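Local coordinates for protein Nrps/pks (Streptomyces albus, PDB 4OPF) that is the KS8 ketosynthase domain of OzmH, probably handling acyl intermediates in AT-less polyketide assembly of oxazolomycin, at residues D25-L30 with G339-I344; R219-A224 with S326-I331; I292-A297 with L304-A309. One frame throughout, in Å; residues are numbered along the deposited sequence.

Interaction 1 (D25-L30 with G339-I344); sequences DAYWRL and GIAGVI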
ATOM      1  N   ASP A  25      -4.384 -21.854  19.491  1.00 34.84           N
ATOM      2  CA  ASP A  25      -3.963 -22.948  20.325  1.00 36.26           C
ATOM      3  C   ASP A  25      -4.069 -24.237  19.521  1.00 34.60           C
ATOM      4  O   ASP A  25      -3.179 -25.059  19.584  1.00 36.02           O
ATOM      5  CB  ASP A  25      -4.796 -22.982  21.620  1.00 42.01           C
ATOM      6  CG  ASP A  25      -4.386 -21.871  22.603  1.00 47.07           C
ATOM      7  OD1 ASP A  25      -3.312 -21.256  22.449  1.00 49.51           O
ATOM      8  OD2 ASP A  25      -5.143 -21.604  23.537  1.00 55.91           O
ATOM      9  N   ALA A  26      -5.140 -24.398  18.751  1.00 31.58           N
ATOM     10  CA  ALA A  26      -5.257 -25.549  17.903  1.00 33.26           C
ATOM     11  C   ALA A  26      -4.216 -25.502  16.755  1.00 32.83           C
ATOM     12  O   ALA A  26      -3.715 -26.527  16.315  1.00 32.68           O
ATOM     13  CB  ALA A  26      -6.685 -25.702  17.379  1.00 33.53           C
ATOM     14  N   TYR A  27      -3.892 -24.311  16.263  1.00 30.14           N
ATOM     15  CA  TYR A  27      -2.891 -24.188  15.247  1.00 29.21           C
ATOM     16  C   TYR A  27      -1.520 -24.656  15.801  1.00 29.70           C
ATOM     17  O   TYR A  27      -0.790 -25.361  15.137  1.00 30.66           O
ATOM     18  CB  TYR A  27      -2.854 -22.748  14.733  1.00 27.58           C
ATOM     19  CG  TYR A  27      -2.030 -22.483  13.529  1.00 25.39           C
ATOM     20  CD1 TYR A  27      -2.088 -23.282  12.412  1.00 27.01           C
ATOM     21  CD2 TYR A  27      -1.244 -21.362  13.474  1.00 24.76           C
ATOM     22  CE1 TYR A  27      -1.307 -22.990  11.286  1.00 26.16           C
ATOM     23  CE2 TYR A  27      -0.531 -21.010  12.357  1.00 23.76           C
ATOM     24  CZ  TYR A  27      -0.562 -21.828  11.258  1.00 25.59           C
ATOM     25  OH  TYR A  27       0.226 -21.455  10.171  1.00 25.80           O
ATOM     26  N   TRP A  28      -1.173 -24.237  16.994  1.00 29.69           N
ATOM     27  CA  TRP A  28       0.047 -24.656  17.612  1.00 30.96           C
ATOM     28  C   TRP A  28       0.067 -26.160  17.818  1.00 32.92           C
ATOM     29  O   TRP A  28       1.052 -26.766  17.542  1.00 33.50           O
ATOM     30  CB  TRP A  28       0.277 -23.957  18.940  1.00 31.35           C
ATOM     31  CG  TRP A  28       1.522 -24.437  19.605  1.00 33.22           C
ATOM     32  CD1 TRP A  28       1.607 -25.185  20.755  1.00 34.64           C
ATOM     33  CD2 TRP A  28       2.859 -24.303  19.116  1.00 31.47           C
ATOM     34  NE1 TRP A  28       2.933 -25.479  21.013  1.00 35.53           N
ATOM     35  CE2 TRP A  28       3.714 -24.929  20.039  1.00 33.12           C
ATOM     36  CE3 TRP A  28       3.421 -23.656  18.017  1.00 31.66           C
ATOM     37  CZ2 TRP A  28       5.085 -24.964  19.875  1.00 33.00           C
ATOM     38  CZ3 TRP A  28       4.804 -23.632  17.881  1.00 30.27           C
ATOM     39  CH2 TRP A  28       5.607 -24.311  18.777  1.00 32.62           C
ATOM     40  N   ARG A  29      -1.028 -26.762  18.259  1.00 34.85           N
ATOM     41  CA  ARG A  29      -1.091 -28.216  18.390  1.00 37.83           C
ATOM     42  C   ARG A  29      -0.891 -28.906  17.047  1.00 38.03           C
ATOM     43  O   ARG A  29      -0.117 -29.871  16.963  1.00 37.65           O
ATOM     44  CB  ARG A  29      -2.393 -28.708  19.059  1.00 42.00           C
ATOM     45  CG  ARG A  29      -2.381 -28.477  20.574  1.00 46.40           C
ATOM     46  CD  ARG A  29      -3.543 -29.088  21.334  1.00 51.06           C
ATOM     47  NE  ARG A  29      -4.867 -28.734  20.803  1.00 56.30           N
ATOM     48  CZ  ARG A  29      -5.580 -27.641  21.151  1.00 60.23           C
ATOM     49  NH1 ARG A  29      -6.786 -27.426  20.602  1.00 56.37           N
ATOM     50  NH2 ARG A  29      -5.094 -26.740  22.027  1.00 60.08           N
ATOM     51  N   LEU A  30      -1.577 -28.438  16.008  1.00 34.28           N
ATOM     52  CA  LEU A  30      -1.428 -29.005  14.701  1.00 34.59           C
ATOM     53  C   LEU A  30       0.050 -28.987  14.263  1.00 35.16           C
ATOM     54  O   LEU A  30       0.594 -30.028  13.799  1.00 33.70           O
ATOM     55  CB  LEU A  30      -2.277 -28.241  13.681  1.00 35.26           C
ATOM     56  CG  LEU A  30      -2.196 -28.689  12.227  1.00 36.75           C
ATOM     57  CD1 LEU A  30      -3.185 -29.786  11.958  1.00 40.69           C
ATOM     58  CD2 LEU A  30      -2.484 -27.608  11.245  1.00 39.68           C
ATOM     59  N   GLY A 339       1.332 -15.792   3.759  1.00 28.05           N
ATOM     60  CA  GLY A 339       2.315 -15.094   4.529  1.00 28.93           C
ATOM     61  C   GLY A 339       1.897 -14.998   5.976  1.00 31.70           C
ATOM     62  O   GLY A 339       2.746 -15.015   6.877  1.00 32.58           O
ATOM     63  N   ILE A 340       0.590 -14.855   6.222  1.00 31.69           N
ATOM     64  CA  ILE A 340       0.180 -14.564   7.581  1.00 28.30           C
ATOM     65  C   ILE A 340       0.201 -15.888   8.352  1.00 24.72           C
ATOM     66  O   ILE A 340       0.495 -15.870   9.522  1.00 24.22           O
ATOM     67  CB  ILE A 340      -1.197 -13.803   7.716  1.00 29.49           C
ATOM     68  CG1 ILE A 340      -1.302 -13.199   9.110  1.00 29.72           C
ATOM     69  CG2 ILE A 340      -2.360 -14.709   7.536  1.00 29.21           C
ATOM     70  CD1 ILE A 340      -0.419 -11.994   9.227  1.00 33.98           C
ATOM     71  N   ALA A 341      -0.102 -17.007   7.711  1.00 23.34           N
ATOM     72  CA  ALA A 341       0.056 -18.319   8.334  1.00 24.88           C
ATOM     73  C   ALA A 341       1.499 -18.621   8.738  1.00 26.91           C
ATOM     74  O   ALA A 341       1.762 -19.116   9.835  1.00 25.92           O
ATOM     75  CB  ALA A 341      -0.446 -19.392   7.418  1.00 27.10           C
ATOM     76  N   GLY A 342       2.427 -18.241   7.875  1.00 26.02           N
ATOM     77  CA  GLY A 342       3.818 -18.347   8.139  1.00 25.72           C
ATOM     78  C   GLY A 342       4.303 -17.458   9.239  1.00 25.63           C
ATOM     79  O   GLY A 342       5.051 -17.913  10.075  1.00 23.94           O
ATOM     80  N   VAL A 343       3.869 -16.193   9.275  1.00 23.85           N
ATOM     81  CA  VAL A 343       4.284 -15.295  10.312  1.00 23.56           C
ATOM     82  C   VAL A 343       3.745 -15.761  11.651  1.00 23.81           C
ATOM     83  O   VAL A 343       4.471 -15.761  12.622  1.00 24.30           O
ATOM     84  CB  VAL A 343       3.841 -13.849   9.987  1.00 28.23           C
ATOM     85  CG1 VAL A 343       3.950 -12.926  11.190  1.00 27.69           C
ATOM     86  CG2 VAL A 343       4.705 -13.300   8.838  1.00 29.58           C
ATOM     87  N   ILE A 344       2.494 -16.191  11.706  1.00 21.93           N
ATOM     88  CA  ILE A 344       1.889 -16.635  12.982  1.00 25.42           C
ATOM     89  C   ILE A 344       2.607 -17.910  13.508  1.00 24.87           C
ATOM     90  O   ILE A 344       2.934 -17.992  14.699  1.00 23.61           O
ATOM     91  CB  ILE A 344       0.365 -16.846  12.841  1.00 26.57           C
ATOM     92  CG1 ILE A 344      -0.300 -15.452  12.682  1.00 28.28           C
ATOM     93  CG2 ILE A 344      -0.228 -17.593  14.030  1.00 27.52           C
ATOM     94  CD1 ILE A 344      -1.773 -15.490  12.377  1.00 27.81           C
TER
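Y27 of helix 24-33 reaches across to helix 338-352 and meets segment 339-344 at A341 and I344. Its phenol donates a hydrogen bond from OH to A341 O over 2.8 Å. The hydroxyl does not sit on a lone pair of that carbonyl: it stands above the carbonyl plane, with a C=O...OH angle of 109°, while A341 O itself lies in the plane of the tyrosine ring, at its edge. Having CG anti to the backbone N (chi1 -170°) carries the ring away from its own helix and across the gap between the two backbones. The methyl of A341 packs beside the same hydroxyl, CB to OH 3.5 Å. One turn along, I344 meets the same ring at the edge, its branch methyl CG2 lying 3.8 Å from Y27 CE2 and near the ring plane. F18 meets the ring with its plane tilted by about 30°, and L348, farther along helix 338-352, and V327 add packing. Replacing Y27 by an alanine would probably leave A341 O without this donor and open a gap beside I344. Helix 338-352 also touches helix 162-175, consistent with the buried helical layer of a thiolase fold, and Y27 ties helix 24-33 to it. The chemistry is that of one uncharged, buried polar pair set in hydrocarbon: the hydroxyl fixes where the ring ends, and the methyls border it.

Interaction 2 (R219-A224 with S326-I331); sequences RGFTPA and SVKPNI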
ATOM      1  N   ARG A 219       4.288 -30.891  -6.944  1.00 89.21           N
ATOM      2  CA  ARG A 219       3.276 -30.580  -7.973  1.00 95.74           C
ATOM      3  C   ARG A 219       2.415 -29.319  -7.653  1.00 92.17           C
ATOM      4  O   ARG A 219       1.322 -29.165  -8.215  1.00 89.04           O
ATOM      5  CB  ARG A 219       2.317 -31.795  -8.119  1.00106.35           C
ATOM      6  CG  ARG A 219       2.503 -32.673  -9.360  1.00111.35           C
ATOM      7  CD  ARG A 219       1.169 -33.249  -9.853  1.00119.51           C
ATOM      8  NE  ARG A 219       0.321 -32.227 -10.495  1.00122.66           N
ATOM      9  CZ  ARG A 219      -0.896 -31.838 -10.095  1.00122.27           C
ATOM     10  NH1 ARG A 219      -1.493 -32.384  -9.038  1.00123.10           N
ATOM     11  NH2 ARG A 219      -1.535 -30.891 -10.775  1.00120.47           N
ATOM     12  N   GLY A 220       2.878 -28.432  -6.761  1.00 85.43           N
ATOM     13  CA  GLY A 220       2.001 -27.386  -6.192  1.00 80.51           C
ATOM     14  C   GLY A 220       0.999 -27.991  -5.209  1.00 79.32           C
ATOM     15  O   GLY A 220       0.817 -29.217  -5.160  1.00 81.58           O
ATOM     16  N   PHE A 221       0.322 -27.144  -4.440  1.00 74.11           N
ATOM     17  CA  PHE A 221      -0.445 -27.605  -3.263  1.00 66.85           C
ATOM     18  C   PHE A 221      -1.936 -27.561  -3.464  1.00 65.11           C
ATOM     19  O   PHE A 221      -2.401 -26.954  -4.423  1.00 70.09           O
ATOM     20  CB  PHE A 221      -0.082 -26.736  -2.066  1.00 58.91           C
ATOM     21  CG  PHE A 221       1.302 -26.956  -1.590  1.00 54.36           C
ATOM     22  CD1 PHE A 221       1.578 -27.982  -0.678  1.00 54.60           C
ATOM     23  CD2 PHE A 221       2.344 -26.178  -2.081  1.00 53.11           C
ATOM     24  CE1 PHE A 221       2.877 -28.212  -0.243  1.00 58.62           C
ATOM     25  CE2 PHE A 221       3.648 -26.386  -1.647  1.00 53.59           C
ATOM     26  CZ  PHE A 221       3.921 -27.401  -0.728  1.00 57.54           C
ATOM     27  N   THR A 222      -2.675 -28.196  -2.551  1.00 59.03           N
ATOM     28  CA  THR A 222      -4.098 -27.936  -2.433  1.00 64.21           C
ATOM     29  C   THR A 222      -4.318 -26.445  -2.048  1.00 55.49           C
ATOM     30  O   THR A 222      -3.784 -25.985  -1.048  1.00 45.55           O
ATOM     31  CB  THR A 222      -4.792 -28.804  -1.352  1.00 69.03           C
ATOM     32  OG1 THR A 222      -4.168 -30.078  -1.264  1.00 72.22           O
ATOM     33  CG2 THR A 222      -6.323 -29.005  -1.675  1.00 74.38           C
ATOM     34  N   PRO A 223      -5.097 -25.717  -2.846  1.00 59.83           N
ATOM     35  CA  PRO A 223      -5.556 -24.419  -2.358  1.00 60.24           C
ATOM     36  C   PRO A 223      -6.310 -24.604  -1.048  1.00 53.78           C
ATOM     37  O   PRO A 223      -6.975 -25.631  -0.838  1.00 53.18           O
ATOM     38  CB  PRO A 223      -6.481 -23.911  -3.470  1.00 65.48           C
ATOM     39  CG  PRO A 223      -6.049 -24.653  -4.699  1.00 70.17           C
ATOM     40  CD  PRO A 223      -5.669 -26.031  -4.174  1.00 69.54           C
ATOM     41  N   ALA A 224      -6.118 -23.635  -0.160  1.00 44.68           N
ATOM     42  CA  ALA A 224      -6.648 -23.676   1.173  1.00 41.80           C
ATOM     43  C   ALA A 224      -7.190 -22.297   1.604  1.00 37.83           C
ATOM     44  O   ALA A 224      -6.903 -21.275   1.006  1.00 38.57           O
ATOM     45  CB  ALA A 224      -5.561 -24.093   2.129  1.00 41.36           C
ATOM     46  N   SER A 326       8.134 -25.170   6.393  1.00 27.66           N
ATOM     47  CA  SER A 326       6.970 -24.676   5.681  1.00 26.97           C
ATOM     48  C   SER A 326       5.687 -25.175   6.298  1.00 26.70           C
ATOM     49  O   SER A 326       5.580 -26.380   6.551  1.00 27.70           O
ATOM     50  CB  SER A 326       7.037 -25.212   4.228  1.00 27.45           C
ATOM     51  OG  SER A 326       5.854 -24.835   3.524  1.00 27.46           O
ATOM     52  N   VAL A 327       4.636 -24.332   6.354  1.00 26.22           N
ATOM     53  CA  VAL A 327       3.321 -24.743   6.817  1.00 27.26           C
ATOM     54  C   VAL A 327       2.531 -25.438   5.756  1.00 27.49           C
ATOM     55  O   VAL A 327       1.466 -25.997   6.042  1.00 25.90           O
ATOM     56  CB  VAL A 327       2.390 -23.584   7.281  1.00 32.09           C
ATOM     57  CG1 VAL A 327       2.933 -22.977   8.507  1.00 40.06           C
ATOM     58  CG2 VAL A 327       2.264 -22.470   6.261  1.00 27.64           C
ATOM     59  N   LYS A 328       2.962 -25.319   4.515  1.00 27.13           N
ATOM     60  CA  LYS A 328       2.089 -25.781   3.426  1.00 28.73           C
ATOM     61  C   LYS A 328       1.759 -27.282   3.447  1.00 29.87           C
ATOM     62  O   LYS A 328       0.647 -27.665   3.137  1.00 31.03           O
ATOM     63  CB  LYS A 328       2.668 -25.406   2.080  1.00 29.67           C
ATOM     64  CG  LYS A 328       2.708 -23.907   1.884  1.00 32.35           C
ATOM     65  CD  LYS A 328       3.112 -23.568   0.470  1.00 34.77           C
ATOM     66  CE  LYS A 328       3.443 -22.092   0.380  1.00 36.85           C
ATOM     67  NZ  LYS A 328       3.866 -21.834  -1.029  1.00 38.65           N
ATOM     68  N   PRO A 329       2.711 -28.149   3.816  1.00 30.70           N
ATOM     69  CA  PRO A 329       2.313 -29.557   3.943  1.00 32.53           C
ATOM     70  C   PRO A 329       1.299 -29.778   5.076  1.00 32.08           C
ATOM     71  O   PRO A 329       0.571 -30.746   5.030  1.00 33.07           O
ATOM     72  CB  PRO A 329       3.631 -30.263   4.262  1.00 33.18           C
ATOM     73  CG  PRO A 329       4.674 -29.341   3.726  1.00 31.53           C
ATOM     74  CD  PRO A 329       4.143 -27.971   4.057  1.00 30.52           C
ATOM     75  N   ASN A 330       1.221 -28.881   6.064  1.00 30.52           N
ATOM     76  CA  ASN A 330       0.270 -29.010   7.143  1.00 30.73           C
ATOM     77  C   ASN A 330      -1.128 -28.480   6.779  1.00 32.95           C
ATOM     78  O   ASN A 330      -2.116 -29.057   7.203  1.00 32.85           O
ATOM     79  CB  ASN A 330       0.717 -28.224   8.366  1.00 30.83           C
ATOM     80  CG  ASN A 330       2.127 -28.588   8.846  1.00 32.78           C
ATOM     81  OD1 ASN A 330       3.148 -28.141   8.286  1.00 34.16           O
ATOM     82  ND2 ASN A 330       2.189 -29.335   9.919  1.00 33.19           N
ATOM     83  N   ILE A 331      -1.212 -27.350   6.083  1.00 31.19           N
ATOM     84  CA  ILE A 331      -2.511 -26.716   5.841  1.00 33.19           C
ATOM     85  C   ILE A 331      -2.834 -26.376   4.396  1.00 34.72           C
ATOM     86  O   ILE A 331      -3.892 -25.799   4.150  1.00 36.44           O
ATOM     87  CB  ILE A 331      -2.657 -25.414   6.620  1.00 30.51           C
ATOM     88  CG1 ILE A 331      -1.661 -24.391   6.142  1.00 29.23           C
ATOM     89  CG2 ILE A 331      -2.527 -25.682   8.121  1.00 32.04           C
ATOM     90  CD1 ILE A 331      -1.825 -23.015   6.804  1.00 30.87           C
TER
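F221 and K328 make the main contact through a CH-pi interaction: K328 CB sits over one face of the phenyl ring, 3.7 Å from the ring centroid and 15° off its normal. The two side chains cross at about a right angle, and farther along the lysine CD comes to 3.6 Å from F221 CE2 on the same face. With K328 CG anti to its carbonyl carbon (chi1 -65°) and the chain extended beyond, the aliphatic part serves the ring and the amine leaves it, ending in hydrogen bonds to the backbone oxygens of N295 and A296. Looser apolar packing follows at P329, whose CD lies 4.5 Å from F221 CE1. A second, tight approach brings the methyl of A224 to the backbone of I331, CB to O 3.1 Å. The two segments share no hydrogen bond; within 326-331, S326 OG accepts from K328 N at 3.1 Å as a capping bond at the turn into the helix, and V327 O takes both N330 N and I331 N. K328 belongs to a K-x-N-I-G-H sequence familiar from ketosynthases; its histidine, H333, bonds through its backbone to T222 and A224. The loop 219-224, which leads into strand 226-234, thus lies against short helix 328-331 just after strand 322-325, while V327 and I331 reach both helix 24-33 and helix 338-352.

Interaction 3 (I292-A297 with L304-A309); sequences IETNAA and LIELKA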
ATOM      1  N   ILE A 292      14.099 -20.514   9.119  1.00 25.03           N
ATOM      2  CA  ILE A 292      13.419 -19.829   8.048  1.00 24.96           C
ATOM      3  C   ILE A 292      12.173 -20.636   7.632  1.00 24.65           C
ATOM      4  O   ILE A 292      12.274 -21.801   7.240  1.00 24.70           O
ATOM      5  CB  ILE A 292      14.333 -19.685   6.852  1.00 25.99           C
ATOM      6  CG1 ILE A 292      15.613 -18.945   7.297  1.00 28.48           C
ATOM      7  CG2 ILE A 292      13.671 -18.957   5.713  1.00 24.64           C
ATOM      8  CD1 ILE A 292      16.585 -18.784   6.201  1.00 29.28           C
ATOM      9  N   GLU A 293      11.019 -19.996   7.741  1.00 23.39           N
ATOM     10  CA  GLU A 293       9.808 -20.429   7.072  1.00 23.10           C
ATOM     11  C   GLU A 293       9.934 -20.014   5.585  1.00 23.58           C
ATOM     12  O   GLU A 293       9.772 -18.855   5.223  1.00 22.11           O
ATOM     13  CB  GLU A 293       8.596 -19.806   7.740  1.00 25.21           C
ATOM     14  CG  GLU A 293       7.243 -19.956   6.990  1.00 28.00           C
ATOM     15  CD  GLU A 293       6.627 -21.353   7.043  1.00 32.31           C
ATOM     16  OE1 GLU A 293       7.151 -22.190   7.856  1.00 34.59           O
ATOM     17  OE2 GLU A 293       5.622 -21.621   6.267  1.00 35.99           O
ATOM     18  N   THR A 294      10.176 -20.999   4.741  1.00 23.60           N
ATOM     19  CA  THR A 294      10.547 -20.818   3.367  1.00 24.29           C
ATOM     20  C   THR A 294       9.304 -20.506   2.521  1.00 24.25           C
ATOM     21  O   THR A 294       8.181 -20.766   2.914  1.00 25.10           O
ATOM     22  CB  THR A 294      11.182 -22.106   2.784  1.00 26.09           C
ATOM     23  OG1 THR A 294      10.240 -23.196   2.865  1.00 25.99           O
ATOM     24  CG2 THR A 294      12.426 -22.489   3.538  1.00 26.16           C
ATOM     25  N   ASN A 295       9.546 -20.002   1.326  1.00 24.72           N
ATOM     26  CA  ASN A 295       8.513 -19.804   0.341  1.00 26.14           C
ATOM     27  C   ASN A 295       7.861 -21.091  -0.087  1.00 27.46           C
ATOM     28  O   ASN A 295       6.646 -21.189  -0.166  1.00 26.67           O
ATOM     29  CB  ASN A 295       9.070 -19.123  -0.872  1.00 25.92           C
ATOM     30  CG  ASN A 295       7.987 -18.810  -1.871  1.00 27.17           C
ATOM     31  OD1 ASN A 295       6.986 -18.208  -1.533  1.00 27.01           O
ATOM     32  ND2 ASN A 295       8.150 -19.290  -3.088  1.00 29.00           N
ATOM     33  N   ALA A 296       8.679 -22.078  -0.380  1.00 27.08           N
ATOM     34  CA  ALA A 296       8.194 -23.419  -0.624  1.00 30.87           C
ATOM     35  C   ALA A 296       7.213 -23.484  -1.764  1.00 30.97           C
ATOM     36  O   ALA A 296       6.063 -23.856  -1.612  1.00 32.01           O
ATOM     37  CB  ALA A 296       7.603 -24.006   0.658  1.00 31.46           C
ATOM     38  N   ALA A 297       7.681 -23.129  -2.934  1.00 31.15           N
ATOM     39  CA  ALA A 297       6.807 -23.050  -4.100  1.00 33.91           C
ATOM     40  C   ALA A 297       6.236 -24.422  -4.453  1.00 35.56           C
ATOM     41  O   ALA A 297       5.144 -24.498  -4.934  1.00 37.11           O
ATOM     42  CB  ALA A 297       7.573 -22.492  -5.299  1.00 34.26           C
ATOM     43  N   LEU A 304      14.786 -25.233  -5.799  1.00 33.32           N
ATOM     44  CA  LEU A 304      16.232 -25.274  -5.824  1.00 36.82           C
ATOM     45  C   LEU A 304      16.839 -23.870  -5.789  1.00 33.73           C
ATOM     46  O   LEU A 304      17.806 -23.606  -5.100  1.00 31.28           O
ATOM     47  CB  LEU A 304      16.682 -25.985  -7.087  1.00 44.05           C
ATOM     48  CG  LEU A 304      18.183 -26.070  -7.275  1.00 52.10           C
ATOM     49  CD1 LEU A 304      18.781 -26.884  -6.133  1.00 55.63           C
ATOM     50  CD2 LEU A 304      18.509 -26.661  -8.652  1.00 54.92           C
ATOM     51  N   ILE A 305      16.274 -22.976  -6.574  1.00 32.26           N
ATOM     52  CA  ILE A 305      16.686 -21.583  -6.563  1.00 30.80           C
ATOM     53  C   ILE A 305      16.582 -21.002  -5.160  1.00 29.82           C
ATOM     54  O   ILE A 305      17.530 -20.324  -4.671  1.00 27.61           O
ATOM     55  CB  ILE A 305      15.875 -20.767  -7.580  1.00 30.17           C
ATOM     56  CG1 ILE A 305      16.417 -21.102  -8.980  1.00 33.67           C
ATOM     57  CG2 ILE A 305      15.932 -19.278  -7.255  1.00 29.66           C
ATOM     58  CD1 ILE A 305      15.529 -20.623 -10.101  1.00 35.15           C
ATOM     59  N   GLU A 306      15.470 -21.287  -4.502  1.00 28.67           N
ATOM     60  CA  GLU A 306      15.281 -20.786  -3.153  1.00 29.27           C
ATOM     61  C   GLU A 306      16.342 -21.283  -2.200  1.00 29.00           C
ATOM     62  O   GLU A 306      16.866 -20.501  -1.402  1.00 27.23           O
ATOM     63  CB  GLU A 306      13.874 -21.055  -2.574  1.00 28.93           C
ATOM     64  CG  GLU A 306      13.791 -20.501  -1.165  1.00 30.27           C
ATOM     65  CD  GLU A 306      12.412 -20.576  -0.446  1.00 32.46           C
ATOM     66  OE1 GLU A 306      11.581 -21.464  -0.831  1.00 33.74           O
ATOM     67  OE2 GLU A 306      12.209 -19.755   0.543  1.00 30.74           O
ATOM     68  N   LEU A 307      16.624 -22.576  -2.224  1.00 30.74           N
ATOM     69  CA  LEU A 307      17.618 -23.149  -1.306  1.00 32.14           C
ATOM     70  C   LEU A 307      19.041 -22.571  -1.535  1.00 30.54           C
ATOM     71  O   LEU A 307      19.746 -22.267  -0.608  1.00 28.92           O
ATOM     72  CB  LEU A 307      17.684 -24.661  -1.478  1.00 33.44           C
ATOM     73  CG  LEU A 307      16.445 -25.432  -1.005  1.00 35.42           C
ATOM     74  CD1 LEU A 307      16.711 -26.887  -1.270  1.00 38.22           C
ATOM     75  CD2 LEU A 307      16.118 -25.273   0.449  1.00 35.79           C
ATOM     76  N   LYS A 308      19.424 -22.378  -2.777  1.00 30.33           N
ATOM     77  CA  LYS A 308      20.712 -21.756  -3.076  1.00 31.95           C
ATOM     78  C   LYS A 308      20.732 -20.318  -2.655  1.00 29.77           C
ATOM     79  O   LYS A 308      21.745 -19.831  -2.213  1.00 28.28           O
ATOM     80  CB  LYS A 308      20.997 -21.837  -4.565  1.00 35.95           C
ATOM     81  CG  LYS A 308      21.243 -23.273  -4.998  1.00 41.67           C
ATOM     82  CD  LYS A 308      21.570 -23.347  -6.488  1.00 49.54           C
ATOM     83  CE  LYS A 308      21.829 -24.801  -6.908  1.00 61.19           C
ATOM     84  NZ  LYS A 308      22.003 -24.987  -8.386  1.00 67.22           N
ATOM     85  N   ALA A 309      19.606 -19.623  -2.763  1.00 26.78           N
ATOM     86  CA  ALA A 309      19.597 -18.210  -2.395  1.00 25.74           C
ATOM     87  C   ALA A 309      19.693 -18.039  -0.874  1.00 26.75           C
ATOM     88  O   ALA A 309      20.418 -17.140  -0.364  1.00 25.91           O
ATOM     89  CB  ALA A 309      18.329 -17.536  -2.921  1.00 26.14           C
TER
HETATM   90  O   HOH W   1      10.565 -22.250  -3.158  1.00 37.31           O
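E306 sends its carboxylate from helix 300-314 into the backbone of 294-297 and takes two consecutive amides there. OE2 accepts from N295 N at 2.8 Å and OE1 from A296 N at 3.0 Å, both nearly straight (165° and 172°). Each oxygen uses its syn lone pair, the one on the side of its partner oxygen, so the carboxylate grips the two N-H groups as a fork. A water extends the series: it donates to E306 OE1 at 2.7 Å and accepts from A297 N at 3.0 Å, so OE1 takes this water as well as A296 N. The side chain reaches this far because it is fully extended, with CG anti to the backbone N (chi1 180°). The bonds tie the loop that follows strand 291-293 to the helix, within the beta-alpha-beta unit of strand 291-293, helix 300-314 and strand 322-325. By comparison with the E-x-H-G-T-G-T sequence of condensing ketosynthases, N295 stands where the histidine is usual, which suggests that this domain may not elongate its substrate. N295 itself bonds through OD1 to F396 N, and T294 OG1 bonds to G325 O on the neighbouring strand. The CB atoms of T294 and N295 lie against the carboxylate oxygens: T294 CB is 3.4 Å from E306 OE2, and N295 CB 3.4 Å from E306 OE1. Farther out, F214 touches both T294 and E306, and L307 and T294 rest on L324.

From the N terminus, helix 24-33 comes first, and interaction 1 closes the longest loop when the chain returns to it at 339-344. Nested inside, interaction 2 joins 219-224 to 326-331, and interaction 3, the short closure between 292-297 and 304-309, is nested inside both; none cross. Neighbouring contacts touch. V327 CG1 and Y27 OH lie 3.5 Å apart, and I331 packs on L30 and A341, linking interactions 1 and 2. V327 N to E293 OE2, at 2.9 Å, and the packing of S326 OG on A296 CB, at 3.5 Å, link interactions 2 and 3. Segment 326-331 thus joins the buried helix 338-352 to the end of strand 291-293.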